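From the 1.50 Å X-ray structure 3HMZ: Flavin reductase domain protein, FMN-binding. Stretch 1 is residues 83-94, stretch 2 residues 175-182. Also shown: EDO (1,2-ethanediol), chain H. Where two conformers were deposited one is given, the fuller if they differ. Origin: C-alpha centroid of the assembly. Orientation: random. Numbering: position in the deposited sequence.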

# COMPACT_ATOMS: atom_id res chain seq x y z
N GLN A 83 -11.83 -5.37 1.60
CA GLN A 83 -11.53 -6.73 2.03
C GLN A 83 -10.30 -7.25 1.32
O GLN A 83 -9.98 -6.85 0.21
CB GLN A 83 -12.74 -7.66 1.86
CG GLN A 83 -13.39 -7.66 0.48
CD GLN A 83 -14.77 -7.08 0.48
OE1 GLN A 83 -15.67 -7.72 1.05
NE2 GLN A 83 -14.95 -5.92 -0.15
N VAL A 84 -9.60 -8.14 2.01
CA VAL A 84 -8.31 -8.67 1.58
C VAL A 84 -8.50 -10.03 0.93
O VAL A 84 -8.78 -11.01 1.64
CB VAL A 84 -7.34 -8.76 2.79
CG1 VAL A 84 -5.99 -9.25 2.33
CG2 VAL A 84 -7.17 -7.36 3.49
N PRO A 85 -8.34 -10.12 -0.39
CA PRO A 85 -8.48 -11.40 -1.06
C PRO A 85 -7.25 -12.29 -0.81
O PRO A 85 -6.20 -11.84 -0.33
CB PRO A 85 -8.64 -11.01 -2.53
CG PRO A 85 -7.84 -9.80 -2.65
CD PRO A 85 -8.13 -9.05 -1.37
N THR A 86 -7.45 -13.56 -1.13
CA THR A 86 -6.44 -14.59 -0.97
C THR A 86 -5.91 -15.03 -2.33
O THR A 86 -6.52 -14.78 -3.37
CB THR A 86 -7.03 -15.81 -0.30
OG1 THR A 86 -7.99 -16.38 -1.20
CG2 THR A 86 -7.62 -15.48 1.06
N VAL A 87 -4.80 -15.76 -2.30
CA VAL A 87 -4.24 -16.41 -3.50
C VAL A 87 -5.29 -17.30 -4.18
O VAL A 87 -5.36 -17.35 -5.39
CB VAL A 87 -2.95 -17.17 -3.18
CG1 VAL A 87 -2.61 -18.18 -4.29
CG2 VAL A 87 -1.83 -16.18 -2.93
N ALA A 88 -6.14 -17.98 -3.38
CA ALA A 88 -7.26 -18.79 -3.92
C ALA A 88 -8.21 -17.97 -4.78
O ALA A 88 -8.86 -18.52 -5.68
CB ALA A 88 -8.04 -19.47 -2.81
N GLN A 89 -8.29 -16.66 -4.49
CA GLN A 89 -9.12 -15.71 -5.20
C GLN A 89 -8.37 -14.93 -6.28
O GLN A 89 -8.82 -13.86 -6.71
CB GLN A 89 -9.75 -14.75 -4.19
CG GLN A 89 -10.69 -15.45 -3.21
CD GLN A 89 -11.16 -14.49 -2.14
OE1 GLN A 89 -10.36 -13.85 -1.49
NE2 GLN A 89 -12.47 -14.44 -1.92
N LEU A 90 -7.27 -15.51 -6.78
CA LEU A 90 -6.48 -14.86 -7.84
C LEU A 90 -7.35 -14.51 -9.08
O LEU A 90 -7.38 -13.36 -9.52
CB LEU A 90 -5.35 -15.79 -8.31
CG LEU A 90 -4.52 -15.37 -9.51
CD1 LEU A 90 -3.80 -14.09 -9.23
CD2 LEU A 90 -3.55 -16.49 -9.83
N GLN A 91 -8.11 -15.49 -9.58
CA GLN A 91 -8.92 -15.26 -10.79
C GLN A 91 -10.04 -14.27 -10.48
O GLN A 91 -10.28 -13.35 -11.26
CB GLN A 91 -9.54 -16.53 -11.38
CG GLN A 91 -8.66 -17.73 -11.58
CD GLN A 91 -7.31 -17.48 -12.20
OE1 GLN A 91 -7.17 -16.68 -13.10
NE2 GLN A 91 -6.30 -18.28 -11.77
N LEU A 92 -10.71 -14.44 -9.34
CA LEU A 92 -11.78 -13.54 -8.92
C LEU A 92 -11.29 -12.10 -8.88
O LEU A 92 -11.95 -11.17 -9.38
CB LEU A 92 -12.33 -13.94 -7.55
CG LEU A 92 -13.49 -13.16 -6.91
CD1 LEU A 92 -14.24 -14.01 -5.84
CD2 LEU A 92 -13.04 -11.86 -6.27
N THR A 93 -10.10 -11.92 -8.29
CA THR A 93 -9.55 -10.56 -8.11
C THR A 93 -9.26 -9.90 -9.44
O THR A 93 -9.67 -8.76 -9.69
CB THR A 93 -8.33 -10.60 -7.21
OG1 THR A 93 -8.70 -11.15 -5.93
CG2 THR A 93 -7.72 -9.21 -7.02
N HIS A 94 -8.63 -10.65 -10.32
CA HIS A 94 -8.33 -10.11 -11.63
C HIS A 94 -9.60 -9.84 -12.44
O HIS A 94 -9.71 -8.81 -13.09
CB HIS A 94 -7.38 -11.05 -12.37
CG HIS A 94 -6.80 -10.42 -13.60
ND1 HIS A 94 -7.29 -10.74 -14.83
CD2 HIS A 94 -5.91 -9.42 -13.78
CE1 HIS A 94 -6.65 -10.03 -15.75
NE2 HIS A 94 -5.79 -9.23 -15.14
N PRO A 175 -2.77 -21.96 5.70
CA PRO A 175 -2.61 -22.55 4.37
C PRO A 175 -2.05 -21.55 3.36
O PRO A 175 -2.39 -20.37 3.41
CB PRO A 175 -4.03 -22.94 3.99
CG PRO A 175 -4.68 -23.20 5.27
CD PRO A 175 -4.13 -22.18 6.20
N ALA A 176 -1.20 -22.02 2.47
CA ALA A 176 -0.58 -21.17 1.47
C ALA A 176 -1.59 -20.39 0.63
O ALA A 176 -1.33 -19.25 0.26
CB ALA A 176 0.31 -22.01 0.54
N ASP A 177 -2.75 -20.98 0.34
CA ASP A 177 -3.75 -20.29 -0.49
C ASP A 177 -4.49 -19.16 0.23
O ASP A 177 -5.34 -18.55 -0.39
CB ASP A 177 -4.68 -21.23 -1.24
CG ASP A 177 -5.65 -21.94 -0.39
OD1 ASP A 177 -5.71 -21.73 0.84
OD2 ASP A 177 -6.40 -22.76 -1.01
N LYS A 178 -4.17 -18.90 1.50
CA LYS A 178 -4.76 -17.75 2.20
C LYS A 178 -3.85 -16.53 2.17
O LYS A 178 -4.22 -15.47 2.66
CB LYS A 178 -5.17 -18.10 3.62
CG LYS A 178 -6.30 -19.13 3.66
CD LYS A 178 -6.94 -19.23 5.04
CE LYS A 178 -8.08 -20.16 5.02
NZ LYS A 178 -8.81 -20.26 6.35
N ARG A 179 -2.66 -16.65 1.58
CA ARG A 179 -1.78 -15.49 1.47
C ARG A 179 -2.45 -14.35 0.68
O ARG A 179 -3.29 -14.57 -0.21
CB ARG A 179 -0.44 -15.89 0.86
CG ARG A 179 0.44 -16.61 1.85
CD ARG A 179 1.65 -17.33 1.29
NE ARG A 179 2.34 -17.97 2.41
CZ ARG A 179 3.17 -17.34 3.24
NH1 ARG A 179 3.45 -16.08 3.06
NH2 ARG A 179 3.74 -17.99 4.25
N SER A 180 -2.10 -13.10 1.03
CA SER A 180 -2.61 -11.95 0.32
C SER A 180 -1.90 -11.79 -1.03
O SER A 180 -0.81 -12.33 -1.25
CB SER A 180 -2.48 -10.68 1.16
OG SER A 180 -1.14 -10.49 1.66
N LEU A 181 -2.57 -11.06 -1.92
CA LEU A 181 -2.13 -10.75 -3.24
C LEU A 181 -1.72 -9.30 -3.35
O LEU A 181 -2.38 -8.43 -2.81
CB LEU A 181 -3.24 -11.02 -4.25
CG LEU A 181 -3.63 -12.47 -4.51
CD1 LEU A 181 -4.98 -12.53 -5.30
CD2 LEU A 181 -2.50 -13.18 -5.27
N HIS A 182 -0.64 -9.08 -4.10
CA HIS A 182 0.02 -7.77 -4.25
C HIS A 182 0.26 -7.56 -5.73
O HIS A 182 1.15 -8.15 -6.32
CB HIS A 182 1.29 -7.74 -3.40
CG HIS A 182 1.04 -8.01 -1.94
ND1 HIS A 182 1.09 -7.02 -0.98
CD2 HIS A 182 0.64 -9.14 -1.30
CE1 HIS A 182 0.77 -7.55 0.19
NE2 HIS A 182 0.46 -8.82 0.02
C1 EDO H . -9.74 -20.76 0.47
O1 EDO H . -8.79 -19.68 0.63
C2 EDO H . -9.31 -21.60 -0.74
O2 EDO H . -9.05 -22.98 -0.57
O HOH W 1 -4.77 -9.52 -0.97
O HOH W 2 -5.26 -12.83 2.27

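Two direct hydrogen bonds join the stretches, both from main chain to main chain. Val87 N donates to Arg179 O at 2.8 Å, and Ala88 N to Asp177 O at 3.1 Å with the straighter geometry. Successive amides of the 3-10 segment reach carbonyls two residues apart; since donors and acceptors are all main chain, no side-chain group takes part, though each donor position must keep its N-H. Thr86 packs against the same carbonyls: its CA makes a CA-H...O contact of 3.2 Å with Arg179 O, and its CB lies 3.2 Å from Asp177 O.

Water extends this polar seam. Pro85 O lies within hydrogen-bonding distance of two waters, 2.8 Å from the O of water 1 and 2.9 Å from the O of water 2. Water 1 accepts a hydrogen bond from Leu181 N at 2.8 Å and so spans the 4.0 Å between Pro85 O and Leu181 N, while water 2 supplies the protons that the two acceptors Pro85 O and Lys178 O both lack.

The apolar part centres on Leu181, which points toward stretch 1 and has the largest covered area. Its CD2 meets Val87 CG2 at 3.9 Å and Leu90 CD1 at 4.3 Å, while its CD1 sits 3.8 Å from Leu90 CA, against the start of the helix.

Gln89, at the N-cap position, closes the turn through its side chain, with Thr86 N donating to Gln89 OE1 at 2.9 Å; in the first helical turn Thr93 OG1 donates to the main-chain Gln89 O at 2.8 Å. At the exposed margin, an ethanediol donates from O2 to Asp177 OD2 at 2.7 Å.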